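Local coordinates for protein glutathione S-transferase (Sulfitobacter, PDB 4GF0) that binds glutathione and, as a glutathione S-transferase homologue, probably catalyses its conjugation to electrophilic substrates, at residues T5-P10 / A56-D61; G11-A16 / F167-W172; A82-T87 / E157-A162; D142-D147 / P184-F189. All coordinates share one frame; numbering follows the deposited sequence. Where two conformers were deposited one is given.

Contact 1. Residues T5-P10 / A56-D61; sequences TLYFTP and ALRLED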
loop_
_atom_site.group_PDB
_atom_site.type_symbol
_atom_site.label_atom_id
_atom_site.label_comp_id
_atom_site.label_asym_id
_atom_site.label_seq_id
_atom_site.Cartn_x
_atom_site.Cartn_y
_atom_site.Cartn_z
ATOM N N THR A 5 0.746 8.843 19.178
ATOM C CA THR A 5 1.849 9.689 18.747
ATOM C C THR A 5 2.120 9.417 17.281
ATOM O O THR A 5 2.337 8.271 16.883
ATOM C CB THR A 5 3.118 9.395 19.553
ATOM O OG1 THR A 5 2.833 9.528 20.948
ATOM C CG2 THR A 5 4.231 10.373 19.174
ATOM N N LEU A 6 2.110 10.471 16.472
ATOM C CA LEU A 6 2.314 10.309 15.042
ATOM C C LEU A 6 3.641 10.921 14.658
ATOM O O LEU A 6 3.851 12.113 14.863
ATOM C CB LEU A 6 1.213 11.021 14.264
ATOM C CG LEU A 6 1.402 10.998 12.745
ATOM C CD1 LEU A 6 1.214 9.585 12.214
ATOM C CD2 LEU A 6 0.395 11.952 12.098
ATOM N N TYR A 7 4.523 10.111 14.081
ATOM C CA TYR A 7 5.772 10.627 13.536
ATOM C C TYR A 7 5.507 11.051 12.095
ATOM O O TYR A 7 5.022 10.265 11.297
ATOM C CB TYR A 7 6.845 9.540 13.597
ATOM C CG TYR A 7 7.155 9.157 15.019
ATOM C CD1 TYR A 7 6.396 8.212 15.691
ATOM C CD2 TYR A 7 8.191 9.777 15.705
ATOM C CE1 TYR A 7 6.680 7.883 17.020
ATOM C CE2 TYR A 7 8.477 9.448 17.013
ATOM C CZ TYR A 7 7.720 8.509 17.661
ATOM O OH TYR A 7 8.020 8.193 18.966
ATOM N N PHE A 8 5.819 12.301 11.782
ATOM C CA PHE A 8 5.443 12.872 10.500
ATOM C C PHE A 8 6.501 13.853 10.036
ATOM O O PHE A 8 7.380 14.267 10.800
ATOM C CB PHE A 8 4.114 13.629 10.643
ATOM C CG PHE A 8 4.282 15.027 11.165
ATOM C CD1 PHE A 8 4.444 15.257 12.528
ATOM C CD2 PHE A 8 4.308 16.118 10.297
ATOM C CE1 PHE A 8 4.619 16.550 13.015
ATOM C CE2 PHE A 8 4.497 17.400 10.779
ATOM C CZ PHE A 8 4.647 17.617 12.139
ATOM N N THR A 9 6.386 14.261 8.777
ATOM C CA THR A 9 7.254 15.288 8.224
ATOM C C THR A 9 6.356 16.159 7.366
ATOM O O THR A 9 5.541 15.623 6.613
ATOM C CB THR A 9 8.350 14.654 7.363
ATOM O OG1 THR A 9 9.126 13.758 8.169
ATOM C CG2 THR A 9 9.268 15.725 6.760
ATOM N N PRO A 10 6.476 17.491 7.489
ATOM C CA PRO A 10 5.564 18.348 6.719
ATOM C C PRO A 10 5.661 18.042 5.226
ATOM O O PRO A 10 6.759 17.748 4.741
ATOM C CB PRO A 10 6.081 19.761 7.009
ATOM C CG PRO A 10 6.762 19.640 8.350
ATOM C CD PRO A 10 7.398 18.273 8.335
ATOM N N ALA A 56 4.914 6.869 11.102
ATOM C CA ALA A 56 4.841 5.754 12.035
ATOM C C ALA A 56 3.902 6.222 13.127
ATOM O O ALA A 56 3.821 7.421 13.421
ATOM C CB ALA A 56 6.225 5.414 12.607
ATOM N N LEU A 57 3.186 5.285 13.729
ATOM C CA LEU A 57 2.232 5.633 14.773
ATOM C C LEU A 57 2.532 4.820 16.013
ATOM O O LEU A 57 2.633 3.594 15.946
ATOM C CB LEU A 57 0.808 5.330 14.293
ATOM C CG LEU A 57 -0.342 5.823 15.174
ATOM C CD1 LEU A 57 -0.462 7.358 15.082
ATOM C CD2 LEU A 57 -1.641 5.134 14.745
ATOM N N ARG A 58 2.675 5.495 17.152
ATOM C CA ARG A 58 2.866 4.782 18.396
ATOM C C ARG A 58 1.536 4.700 19.124
ATOM O O ARG A 58 0.888 5.724 19.387
ATOM C CB ARG A 58 3.896 5.483 19.288
ATOM C CG ARG A 58 4.096 4.776 20.622
ATOM C CD ARG A 58 4.992 5.572 21.567
ATOM N NE ARG A 58 6.290 5.831 20.956
ATOM C CZ ARG A 58 7.273 4.938 20.882
ATOM N NH1 ARG A 58 7.108 3.719 21.384
ATOM N NH2 ARG A 58 8.423 5.264 20.301
ATOM N N LEU A 59 1.135 3.482 19.460
ATOM C CA LEU A 59 -0.156 3.269 20.116
ATOM C C LEU A 59 -0.033 3.480 21.613
ATOM O O LEU A 59 1.068 3.689 22.129
ATOM C CB LEU A 59 -0.674 1.860 19.822
ATOM C CG LEU A 59 -0.809 1.521 18.339
ATOM C CD1 LEU A 59 -1.484 0.153 18.186
ATOM C CD2 LEU A 59 -1.570 2.608 17.572
ATOM N N GLU A 60 -1.165 3.419 22.310
ATOM C CA GLU A 60 -1.190 3.659 23.746
ATOM C C GLU A 60 -0.357 2.642 24.514
ATOM O O GLU A 60 0.128 2.938 25.609
ATOM C CB GLU A 60 -2.634 3.676 24.268
ATOM C CG GLU A 60 -3.496 4.798 23.692
ATOM C CD GLU A 60 -4.984 4.547 23.909
ATOM O OE1 GLU A 60 -5.387 3.363 23.859
ATOM O OE2 GLU A 60 -5.746 5.522 24.138
ATOM N N ASP A 61 -0.177 1.453 23.942
ATOM C CA ASP A 61 0.627 0.415 24.605
ATOM C C ASP A 61 2.054 0.334 24.069
ATOM O O ASP A 61 2.748 -0.653 24.319
ATOM C CB ASP A 61 -0.042 -0.964 24.502
ATOM C CG ASP A 61 -0.040 -1.521 23.082
ATOM O OD1 ASP A 61 0.382 -0.823 22.125
ATOM O OD2 ASP A 61 -0.499 -2.673 22.910
HETATM O O HOH W 1 1.543 7.415 22.022
#

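Contact 2. Residues G11-A16 / F167-W172; sequences GTISVA and FVVCNW. With GSH (glutathione), chain D.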
loop_
_atom_site.group_PDB
_atom_site.type_symbol
_atom_site.label_atom_id
_atom_site.label_comp_id
_atom_site.label_asym_id
_atom_site.label_seq_id
_atom_site.Cartn_x
_atom_site.Cartn_y
_atom_site.Cartn_z
ATOM N N GLY A 11 4.529 18.058 4.526
ATOM C CA GLY A 11 4.531 17.886 3.083
ATOM C C GLY A 11 4.650 16.443 2.624
ATOM O O GLY A 11 4.691 16.177 1.420
ATOM N N THR A 12 4.718 15.509 3.568
ATOM C CA THR A 12 4.836 14.094 3.214
ATOM C C THR A 12 3.519 13.353 3.390
ATOM O O THR A 12 2.530 13.904 3.904
ATOM C CB THR A 12 5.946 13.375 4.021
ATOM O OG1 THR A 12 5.570 13.295 5.403
ATOM C CG2 THR A 12 7.277 14.116 3.892
ATOM N N ILE A 13 3.526 12.080 3.003
ATOM C CA ILE A 13 2.328 11.257 3.051
ATOM C C ILE A 13 1.826 11.027 4.481
ATOM O O ILE A 13 0.646 10.724 4.689
ATOM C CB ILE A 13 2.546 9.905 2.327
ATOM C CG1 ILE A 13 1.207 9.267 1.945
ATOM C CG2 ILE A 13 3.424 8.963 3.170
ATOM C CD1 ILE A 13 0.359 10.168 1.040
ATOM N N SER A 14 2.715 11.176 5.464
ATOM C CA SER A 14 2.334 11.058 6.873
ATOM C C SER A 14 1.209 12.013 7.237
ATOM O O SER A 14 0.452 11.758 8.183
ATOM C CB SER A 14 3.534 11.329 7.788
ATOM O OG SER A 14 4.139 12.589 7.501
ATOM N N VAL A 15 1.100 13.124 6.511
ATOM C CA VAL A 15 0.075 14.116 6.812
ATOM C C VAL A 15 -1.334 13.554 6.584
ATOM O O VAL A 15 -2.295 13.996 7.224
ATOM C CB VAL A 15 0.306 15.435 6.026
ATOM C CG1 VAL A 15 -0.732 16.478 6.383
ATOM C CG2 VAL A 15 1.708 15.983 6.323
ATOM N N ALA A 16 -1.457 12.567 5.697
ATOM C CA ALA A 16 -2.753 11.929 5.463
ATOM C C ALA A 16 -3.277 11.303 6.751
ATOM O O ALA A 16 -4.476 11.329 7.028
ATOM C CB ALA A 16 -2.658 10.870 4.358
ATOM N N PHE A 167 -5.696 13.464 -1.162
ATOM C CA PHE A 167 -5.391 14.883 -1.022
ATOM C C PHE A 167 -3.888 15.144 -0.897
ATOM O O PHE A 167 -3.331 16.004 -1.584
ATOM C CB PHE A 167 -6.112 15.446 0.197
ATOM C CG PHE A 167 -5.789 16.881 0.473
ATOM C CD1 PHE A 167 -6.222 17.877 -0.386
ATOM C CD2 PHE A 167 -5.053 17.231 1.591
ATOM C CE1 PHE A 167 -5.930 19.221 -0.127
ATOM C CE2 PHE A 167 -4.753 18.567 1.853
ATOM C CZ PHE A 167 -5.192 19.559 0.990
ATOM N N VAL A 168 -3.229 14.415 -0.007
ATOM C CA VAL A 168 -1.807 14.644 0.196
ATOM C C VAL A 168 -1.001 14.296 -1.057
ATOM O O VAL A 168 -0.055 14.998 -1.409
ATOM C CB VAL A 168 -1.277 13.904 1.449
ATOM C CG1 VAL A 168 0.236 14.038 1.531
ATOM C CG2 VAL A 168 -1.931 14.482 2.699
ATOM N N VAL A 169 -1.399 13.246 -1.763
ATOM C CA VAL A 169 -0.715 12.895 -3.006
ATOM C C VAL A 169 -0.943 13.950 -4.087
ATOM O O VAL A 169 0.001 14.370 -4.762
ATOM C CB VAL A 169 -1.131 11.504 -3.521
ATOM C CG1 VAL A 169 -0.463 11.209 -4.875
ATOM C CG2 VAL A 169 -0.766 10.424 -2.491
ATOM N N CYS A 170 -2.184 14.409 -4.246
ATOM C CA CYS A 170 -2.460 15.406 -5.288
ATOM C C CYS A 170 -1.803 16.744 -4.973
ATOM O O CYS A 170 -1.547 17.567 -5.860
ATOM C CB CYS A 170 -3.966 15.577 -5.494
ATOM S SG CYS A 170 -4.713 14.172 -6.315
ATOM N N ASN A 171 -1.507 16.959 -3.702
ATOM C CA ASN A 171 -0.815 18.165 -3.283
ATOM C C ASN A 171 0.624 18.218 -3.826
ATOM O O ASN A 171 1.246 19.277 -3.835
ATOM C CB ASN A 171 -0.830 18.271 -1.755
ATOM C CG ASN A 171 -0.689 19.684 -1.278
ATOM O OD1 ASN A 171 -1.504 20.547 -1.607
ATOM N ND2 ASN A 171 0.349 19.938 -0.487
ATOM N N TRP A 172 1.136 17.071 -4.277
ATOM C CA TRP A 172 2.466 16.983 -4.885
ATOM C C TRP A 172 2.457 17.344 -6.369
ATOM O O TRP A 172 3.517 17.567 -6.956
ATOM C CB TRP A 172 3.024 15.560 -4.769
ATOM C CG TRP A 172 3.376 15.119 -3.393
ATOM C CD1 TRP A 172 3.792 15.899 -2.360
ATOM C CD2 TRP A 172 3.345 13.775 -2.903
ATOM N NE1 TRP A 172 4.023 15.120 -1.246
ATOM C CE2 TRP A 172 3.758 13.814 -1.555
ATOM C CE3 TRP A 172 3.013 12.545 -3.474
ATOM C CZ2 TRP A 172 3.839 12.658 -0.766
ATOM C CZ3 TRP A 172 3.098 11.399 -2.694
ATOM C CH2 TRP A 172 3.508 11.464 -1.353
HETATM N N1 GSH D . 4.793 2.876 1.708
HETATM C CA1 GSH D . 5.055 3.895 2.699
HETATM C C1 GSH D . 3.765 4.413 3.251
HETATM O O11 GSH D . 3.684 4.754 4.462
HETATM O O12 GSH D . 2.761 4.536 2.498
HETATM C CB1 GSH D . 5.794 5.054 2.072
HETATM C CG1 GSH D . 6.453 5.842 3.206
HETATM C CD1 GSH D . 7.430 6.862 2.611
HETATM O OE1 GSH D . 8.187 6.552 1.690
HETATM N N2 GSH D . 7.445 8.216 3.155
HETATM C CA2 GSH D . 8.365 9.187 2.614
HETATM C C2 GSH D . 9.639 9.097 3.412
HETATM O O2 GSH D . 9.618 8.760 4.589
HETATM C CB2 GSH D . 7.810 10.571 2.720
HETATM S SG2 GSH D . 6.393 10.738 1.648
HETATM N N3 GSH D . 10.929 9.390 2.801
HETATM C CA3 GSH D . 12.128 9.296 3.626
HETATM C C3 GSH D . 13.280 8.698 2.856
HETATM O O31 GSH D . 13.067 8.049 1.792
HETATM O O32 GSH D . 14.469 8.828 3.290
HETATM O O HOH W 2 1.568 16.810 0.130
#

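Contact 3. Residues A82-T87 / E157-A162; sequences AGLVPT and EDFSLA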
loop_
_atom_site.group_PDB
_atom_site.type_symbol
_atom_site.label_atom_id
_atom_site.label_comp_id
_atom_site.label_asym_id
_atom_site.label_seq_id
_atom_site.Cartn_x
_atom_site.Cartn_y
_atom_site.Cartn_z
ATOM N N ALA A 82 -16.746 8.260 13.290
ATOM C CA ALA A 82 -16.359 9.192 12.233
ATOM C C ALA A 82 -16.862 8.734 10.867
ATOM O O ALA A 82 -16.860 9.511 9.917
ATOM C CB ALA A 82 -14.854 9.372 12.199
ATOM N N GLY A 83 -17.280 7.475 10.768
ATOM C CA GLY A 83 -17.781 6.930 9.513
ATOM C C GLY A 83 -16.785 7.000 8.367
ATOM O O GLY A 83 -17.163 7.220 7.212
ATOM N N LEU A 84 -15.507 6.797 8.674
ATOM C CA LEU A 84 -14.464 6.933 7.653
ATOM C C LEU A 84 -14.394 5.767 6.661
ATOM O O LEU A 84 -13.783 5.893 5.602
ATOM C CB LEU A 84 -13.102 7.140 8.316
ATOM C CG LEU A 84 -12.941 8.481 9.044
ATOM C CD1 LEU A 84 -11.686 8.475 9.918
ATOM C CD2 LEU A 84 -12.877 9.601 8.022
ATOM N N VAL A 85 -15.001 4.637 7.007
ATOM C CA VAL A 85 -15.075 3.483 6.112
ATOM C C VAL A 85 -16.538 3.117 5.924
ATOM O O VAL A 85 -17.270 2.951 6.913
ATOM C CB VAL A 85 -14.320 2.269 6.700
ATOM C CG1 VAL A 85 -14.473 1.030 5.793
ATOM C CG2 VAL A 85 -12.853 2.607 6.906
ATOM N N PRO A 86 -16.983 2.993 4.663
ATOM C CA PRO A 86 -18.370 2.611 4.382
ATOM C C PRO A 86 -18.714 1.238 4.956
ATOM O O PRO A 86 -17.870 0.343 5.004
ATOM C CB PRO A 86 -18.415 2.509 2.854
ATOM C CG PRO A 86 -17.231 3.235 2.371
ATOM C CD PRO A 86 -16.198 3.223 3.436
ATOM N N THR A 87 -19.956 1.059 5.386
ATOM C CA THR A 87 -20.386 -0.256 5.848
ATOM C C THR A 87 -20.555 -1.236 4.684
ATOM O O THR A 87 -20.337 -2.435 4.844
ATOM C CB THR A 87 -21.685 -0.178 6.668
ATOM O OG1 THR A 87 -22.711 0.424 5.875
ATOM C CG2 THR A 87 -21.466 0.645 7.919
ATOM N N GLU A 157 -20.516 11.479 -2.782
ATOM C CA GLU A 157 -20.982 12.326 -1.685
ATOM C C GLU A 157 -20.208 12.099 -0.382
ATOM O O GLU A 157 -19.928 13.046 0.355
ATOM C CB GLU A 157 -22.486 12.106 -1.446
ATOM C CG GLU A 157 -23.004 12.661 -0.115
ATOM C CD GLU A 157 -24.482 12.357 0.129
ATOM O OE1 GLU A 157 -25.178 11.944 -0.824
ATOM O OE2 GLU A 157 -24.947 12.531 1.281
ATOM N N ASP A 158 -19.854 10.849 -0.103
ATOM C CA ASP A 158 -19.301 10.481 1.196
ATOM C C ASP A 158 -17.777 10.527 1.274
ATOM O O ASP A 158 -17.079 9.874 0.506
ATOM C CB ASP A 158 -19.781 9.079 1.576
ATOM C CG ASP A 158 -21.292 8.973 1.592
ATOM O OD1 ASP A 158 -21.942 9.912 2.089
ATOM O OD2 ASP A 158 -21.831 7.964 1.096
ATOM N N PHE A 159 -17.284 11.312 2.225
ATOM C CA PHE A 159 -15.878 11.348 2.596
ATOM C C PHE A 159 -15.452 9.989 3.156
ATOM O O PHE A 159 -16.243 9.295 3.812
ATOM C CB PHE A 159 -15.731 12.416 3.682
ATOM C CG PHE A 159 -14.321 12.680 4.115
ATOM C CD1 PHE A 159 -13.515 13.553 3.399
ATOM C CD2 PHE A 159 -13.817 12.108 5.272
ATOM C CE1 PHE A 159 -12.225 13.824 3.816
ATOM C CE2 PHE A 159 -12.520 12.368 5.690
ATOM C CZ PHE A 159 -11.723 13.236 4.958
ATOM N N SER A 160 -14.201 9.601 2.921
ATOM C CA SER A 160 -13.705 8.319 3.425
ATOM C C SER A 160 -12.202 8.381 3.606
ATOM O O SER A 160 -11.576 9.392 3.296
ATOM C CB SER A 160 -14.042 7.183 2.443
ATOM O OG SER A 160 -13.256 7.279 1.261
ATOM N N LEU A 161 -11.615 7.284 4.083
ATOM C CA LEU A 161 -10.160 7.208 4.205
ATOM C C LEU A 161 -9.394 7.484 2.921
ATOM O O LEU A 161 -8.235 7.894 2.977
ATOM C CB LEU A 161 -9.722 5.830 4.705
ATOM C CG LEU A 161 -10.178 5.403 6.091
ATOM C CD1 LEU A 161 -9.596 4.006 6.314
ATOM C CD2 LEU A 161 -9.691 6.394 7.167
ATOM N N ALA A 162 -10.012 7.252 1.766
ATOM C CA ALA A 162 -9.295 7.461 0.516
ATOM C C ALA A 162 -8.993 8.939 0.304
ATOM O O ALA A 162 -8.022 9.290 -0.360
ATOM C CB ALA A 162 -10.068 6.896 -0.672
HETATM O O HOH W 3 -17.108 6.649 4.511
#

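Contact 4. Residues D142-D147 / P184-F189; sequences DFVESD and PKITTF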
loop_
_atom_site.group_PDB
_atom_site.type_symbol
_atom_site.label_atom_id
_atom_site.label_comp_id
_atom_site.label_asym_id
_atom_site.label_seq_id
_atom_site.Cartn_x
_atom_site.Cartn_y
_atom_site.Cartn_z
ATOM N N ASP A 142 -4.460 11.419 -14.565
ATOM C CA ASP A 142 -5.445 11.026 -15.577
ATOM C C ASP A 142 -6.340 9.904 -15.061
ATOM O O ASP A 142 -7.569 9.951 -15.185
ATOM C CB ASP A 142 -4.749 10.539 -16.852
ATOM C CG ASP A 142 -4.171 11.660 -17.679
ATOM O OD1 ASP A 142 -4.440 12.841 -17.381
ATOM O OD2 ASP A 142 -3.453 11.346 -18.656
ATOM N N PHE A 143 -5.709 8.887 -14.488
ATOM C CA PHE A 143 -6.434 7.760 -13.913
ATOM C C PHE A 143 -7.276 8.135 -12.699
ATOM O O PHE A 143 -8.393 7.633 -12.533
ATOM C CB PHE A 143 -5.470 6.639 -13.539
ATOM C CG PHE A 143 -6.159 5.396 -13.065
ATOM C CD1 PHE A 143 -6.683 4.497 -13.978
ATOM C CD2 PHE A 143 -6.290 5.132 -11.717
ATOM C CE1 PHE A 143 -7.325 3.345 -13.552
ATOM C CE2 PHE A 143 -6.937 3.987 -11.283
ATOM C CZ PHE A 143 -7.450 3.091 -12.204
ATOM N N VAL A 144 -6.740 8.985 -11.828
ATOM C CA VAL A 144 -7.511 9.479 -10.699
ATOM C C VAL A 144 -8.785 10.150 -11.201
ATOM O O VAL A 144 -9.880 9.865 -10.713
ATOM C CB VAL A 144 -6.702 10.496 -9.862
ATOM C CG1 VAL A 144 -7.620 11.260 -8.907
ATOM C CG2 VAL A 144 -5.610 9.780 -9.083
ATOM N N GLU A 145 -8.624 11.029 -12.184
ATOM C CA GLU A 145 -9.723 11.822 -12.717
ATOM C C GLU A 145 -10.786 10.939 -13.374
ATOM O O GLU A 145 -11.978 11.179 -13.228
ATOM C CB GLU A 145 -9.178 12.866 -13.707
ATOM C CG GLU A 145 -10.220 13.767 -14.356
ATOM C CD GLU A 145 -10.715 14.862 -13.427
ATOM O OE1 GLU A 145 -10.131 15.050 -12.334
ATOM O OE2 GLU A 145 -11.691 15.549 -13.794
ATOM N N SER A 146 -10.355 9.893 -14.065
ATOM C CA SER A 146 -11.279 9.088 -14.856
ATOM C C SER A 146 -11.823 7.876 -14.104
ATOM O O SER A 146 -12.917 7.400 -14.402
ATOM C CB SER A 146 -10.594 8.617 -16.136
ATOM O OG SER A 146 -9.598 7.662 -15.823
ATOM N N ASP A 147 -11.068 7.371 -13.132
ATOM C CA ASP A 147 -11.373 6.051 -12.574
ATOM C C ASP A 147 -11.375 5.931 -11.056
ATOM O O ASP A 147 -11.722 4.882 -10.518
ATOM C CB ASP A 147 -10.421 5.012 -13.162
ATOM C CG ASP A 147 -10.808 4.603 -14.564
ATOM O OD1 ASP A 147 -11.307 3.474 -14.738
ATOM O OD2 ASP A 147 -10.616 5.413 -15.489
ATOM N N PRO A 184 -10.631 18.813 -13.696
ATOM C CA PRO A 184 -11.741 19.484 -13.005
ATOM C C PRO A 184 -12.190 18.786 -11.721
ATOM O O PRO A 184 -12.404 19.473 -10.720
ATOM C CB PRO A 184 -12.871 19.512 -14.054
ATOM C CG PRO A 184 -12.419 18.630 -15.181
ATOM C CD PRO A 184 -10.922 18.579 -15.124
ATOM N N LYS A 185 -12.312 17.458 -11.730
ATOM C CA LYS A 185 -12.747 16.756 -10.524
ATOM C C LYS A 185 -11.702 16.804 -9.413
ATOM O O LYS A 185 -12.048 16.968 -8.241
ATOM C CB LYS A 185 -13.184 15.323 -10.836
ATOM C CG LYS A 185 -14.524 15.255 -11.566
ATOM C CD LYS A 185 -15.107 13.853 -11.526
ATOM C CE LYS A 185 -14.269 12.921 -12.358
ATOM N NZ LYS A 185 -14.689 11.499 -12.226
ATOM N N ILE A 186 -10.430 16.679 -9.780
ATOM C CA ILE A 186 -9.357 16.818 -8.801
ATOM C C ILE A 186 -9.386 18.226 -8.219
ATOM O O ILE A 186 -9.215 18.409 -7.018
ATOM C CB ILE A 186 -7.965 16.520 -9.414
ATOM C CG1 ILE A 186 -7.847 15.031 -9.752
ATOM C CG2 ILE A 186 -6.851 16.916 -8.447
ATOM C CD1 ILE A 186 -6.485 14.633 -10.326
ATOM N N THR A 187 -9.638 19.216 -9.071
ATOM C CA THR A 187 -9.683 20.603 -8.623
ATOM C C THR A 187 -10.804 20.815 -7.608
ATOM O O THR A 187 -10.581 21.396 -6.542
ATOM C CB THR A 187 -9.853 21.570 -9.798
ATOM O OG1 THR A 187 -8.692 21.487 -10.631
ATOM C CG2 THR A 187 -10.006 23.002 -9.300
ATOM N N THR A 188 -11.995 20.318 -7.928
ATOM C CA THR A 188 -13.123 20.437 -7.004
ATOM C C THR A 188 -12.826 19.692 -5.712
ATOM O O THR A 188 -13.132 20.179 -4.626
ATOM C CB THR A 188 -14.425 19.909 -7.622
ATOM O OG1 THR A 188 -14.774 20.723 -8.752
ATOM C CG2 THR A 188 -15.549 19.959 -6.600
ATOM N N PHE A 189 -12.217 18.517 -5.841
ATOM C CA PHE A 189 -11.834 17.702 -4.686
ATOM C C PHE A 189 -10.881 18.460 -3.759
ATOM O O PHE A 189 -11.070 18.492 -2.539
ATOM C CB PHE A 189 -11.210 16.379 -5.171
ATOM C CG PHE A 189 -10.493 15.613 -4.097
ATOM C CD1 PHE A 189 -11.207 14.898 -3.136
ATOM C CD2 PHE A 189 -9.102 15.596 -4.047
ATOM C CE1 PHE A 189 -10.544 14.187 -2.125
ATOM C CE2 PHE A 189 -8.434 14.875 -3.040
ATOM C CZ PHE A 189 -9.157 14.176 -2.083
#

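Contact 1. Residues T5-P10 / A56-D61
Strands 5-8 and 56-58 run antiparallel as neighbours inside the mixed sheet of the glutathione-binding domain, with Thr5 and Arg58, and Tyr7 and Ala56, as hydrogen-bonded pairs. Thr5 N gives to Arg58 O at 3.1 Å, and Arg58 N returns to Thr5 O at 2.8 Å. Tyr7 N reaches Ala56 O at 2.9 Å, but the return bond from Ala56 N to Tyr7 O is weak. A water bridges Thr5 OG1 and Arg58 O. Leu6 and Leu57 form the non-hydrogen-bonded pair between them, CD1 against CD1 at 4.0 Å, on the face packed by Val17 and Ala18 of helix 14-23 and Leu71 of helix 68-78. On the other face, the side chains of Tyr7 and Arg58, the latter bent at chi3 (-57°), cross obliquely. Arg58 NH2 donates to Tyr7 OH at 3.2 Å, the oxygen in the guanidinium plane, ring and guanidinium planes 74° apart. A phenylalanine in place of Tyr7 would probably keep the ring edge against Ala56 but leave the Arg58 guanidinium without this acceptor and freer to turn. The strand order 28-32, 4-8, 56-58, 64-66, with only the first two parallel and the other neighbours antiparallel, marks the thioredoxin-like fold of glutathione S-transferases.

Contact 2. Residues G11-A16 / F167-W172
The turn 11-13 and the first residues of helix 14-23 lie against the C-terminal part of helix 162-170, with Ala16 and Val168 CA atoms 6.0 Å apart. This joins the thioredoxin-like domain to the helical domain of the glutathione S-transferase fold, beside the bound glutathione. Gly11 turns with positive phi (80°), a conformation that favours glycine, and its carbonyl faces Trp172. Val168 sets its branches against the turn and following helix: CG1, anti to its backbone N (chi1 173°), meets Thr12 O at 3.3 Å and the Ile13 side chain, while CG2 lies against Val15 and Ala16. Ile13 CD1 also packs on Val169 CG2 at 3.7 Å, the two side chains lying side by side and pointing the same way. The far rim of the Trp172 indole, at CH2, touches Ile13 CB. One indole face has Val168 O and Val169 CA over its rim, and His110 stacks on the ring. Thr12 and Ile13 belong to the glutathione pocket: the ligand sulphur SG2 sits 3.4 Å from Ile13 N and 3.6 Å from Thr12 CB. Ser14 OG donates to Thr12 OG1, and both hydroxyls also bond to the Thr9 backbone. A water donates to Val168 O and, weakly, to Gly11 O. Trp172 NE1 gives Gly11 O a nearly straight bond, 2.9 Å with 172° at the hydrogen, and the oxygen lies in the indole plane.

Contact 3. Residues A82-T87 / E157-A162
Leu84, Leu161 and Phe159 carry the contact where the connection between the thioredoxin-like and helical domains of the glutathione S-transferase fold meets the loop before helix 162-170. Leu84 touches both other residues. Its CB meets Leu161 CD2 at 3.7 Å, the two leucine side chains crossing at about a right angle. Its CD2 instead reaches the edge of the Phe159 ring, near the ring plane, at 3.6 Å from CE2. Phe159 CG, anti to the backbone N (chi1 -175°), is carried toward Leu84, and the two side chains lie alongside, pointing the same way. The phenyl ring also meets Tyr153 edge-to-face and Arg196 in a cation-pi contact. Leu161 sends its second branch to Val85, CD1 to CG2 at 3.6 Å, while Ala76 of helix 68-78 and Met95 of helix 89-111 pack against the same leucine. A water donates to both Gly83 O and Phe159 O, joining the backbones next to the leucines. Ser160 OG accepts from Ala162 N at 3.3 Å and Asp163 OD2 bonds to Ser160 N, consistent with the N-capping box of glutathione S-transferases. Leu84 O takes the one direct hydrogen bond between the segments, from Leu161 N at 3.0 Å, and also lies 3.3 Å from Ser160 CA in a C-H...O contact.

Contact 4. Residues D142-D147 / P184-F189
Glu145 extends with CG anti to its backbone N (chi1 180°) and then bends at chi2 (77°), a shape that carries its carboxylate to the first turn of helix 184-194. There OE2 accepts from Lys185 N at 2.9 Å and OE1 from Ile186 N at 3.0 Å, each oxygen using its syn lone pair. The carboxylate thus grips two successive backbone N-H groups at the N-terminus of the helix, and the helix dipole would probably favour its charged form. OE2 also touches the Pro184 ring, 3.4 Å from CD. Lys185 bends at chi3, and its NZ makes a weak bond to Glu145 O at 2.9 Å beside a further bond to Leu149 O. Lys185 NZ remains 5.3 Å from Glu145 OE2, with no direct contact between the charges. One residue earlier, Val144 CG1 packs on Ile186 CD1 at 3.8 Å, the side chains crossing at about a right angle. An alanine at Glu145 would probably leave Lys185 N and Ile186 N without their acceptors and weaken the hold on this helix end. The axes of the two short segments run 86° apart, 9.2 Å at closest approach; Leu166 of helix 162-170 packs against Val144 and also against Phe189, lying next to both helices.

How the contacts relate
From contact 1 to contact 2 the chain passes from strand 4-8 through the pocket residues Thr12 and Ile13 into helix 14-23, and the two contacts touch where Leu6 CD2 lies 3.9 Å from Ser14 O. Contact 2 is the one that reaches the ligand; the Ala56 side chain of contact 1 remains about 9 Å from a bound glutathione. From contact 2, helix 162-170 leads on to contact 4, and Phe167 N packs 3.6 Å from Phe189 CE2. Contact 3, at the start of that helix, is nested in the chain loop closed by contact 2; its nearest atoms are about 5 Å from both contacts 2 and 4. Contacts 1 and 4 lie on opposite sides of the chain's centre, their own centres 30 Å apart.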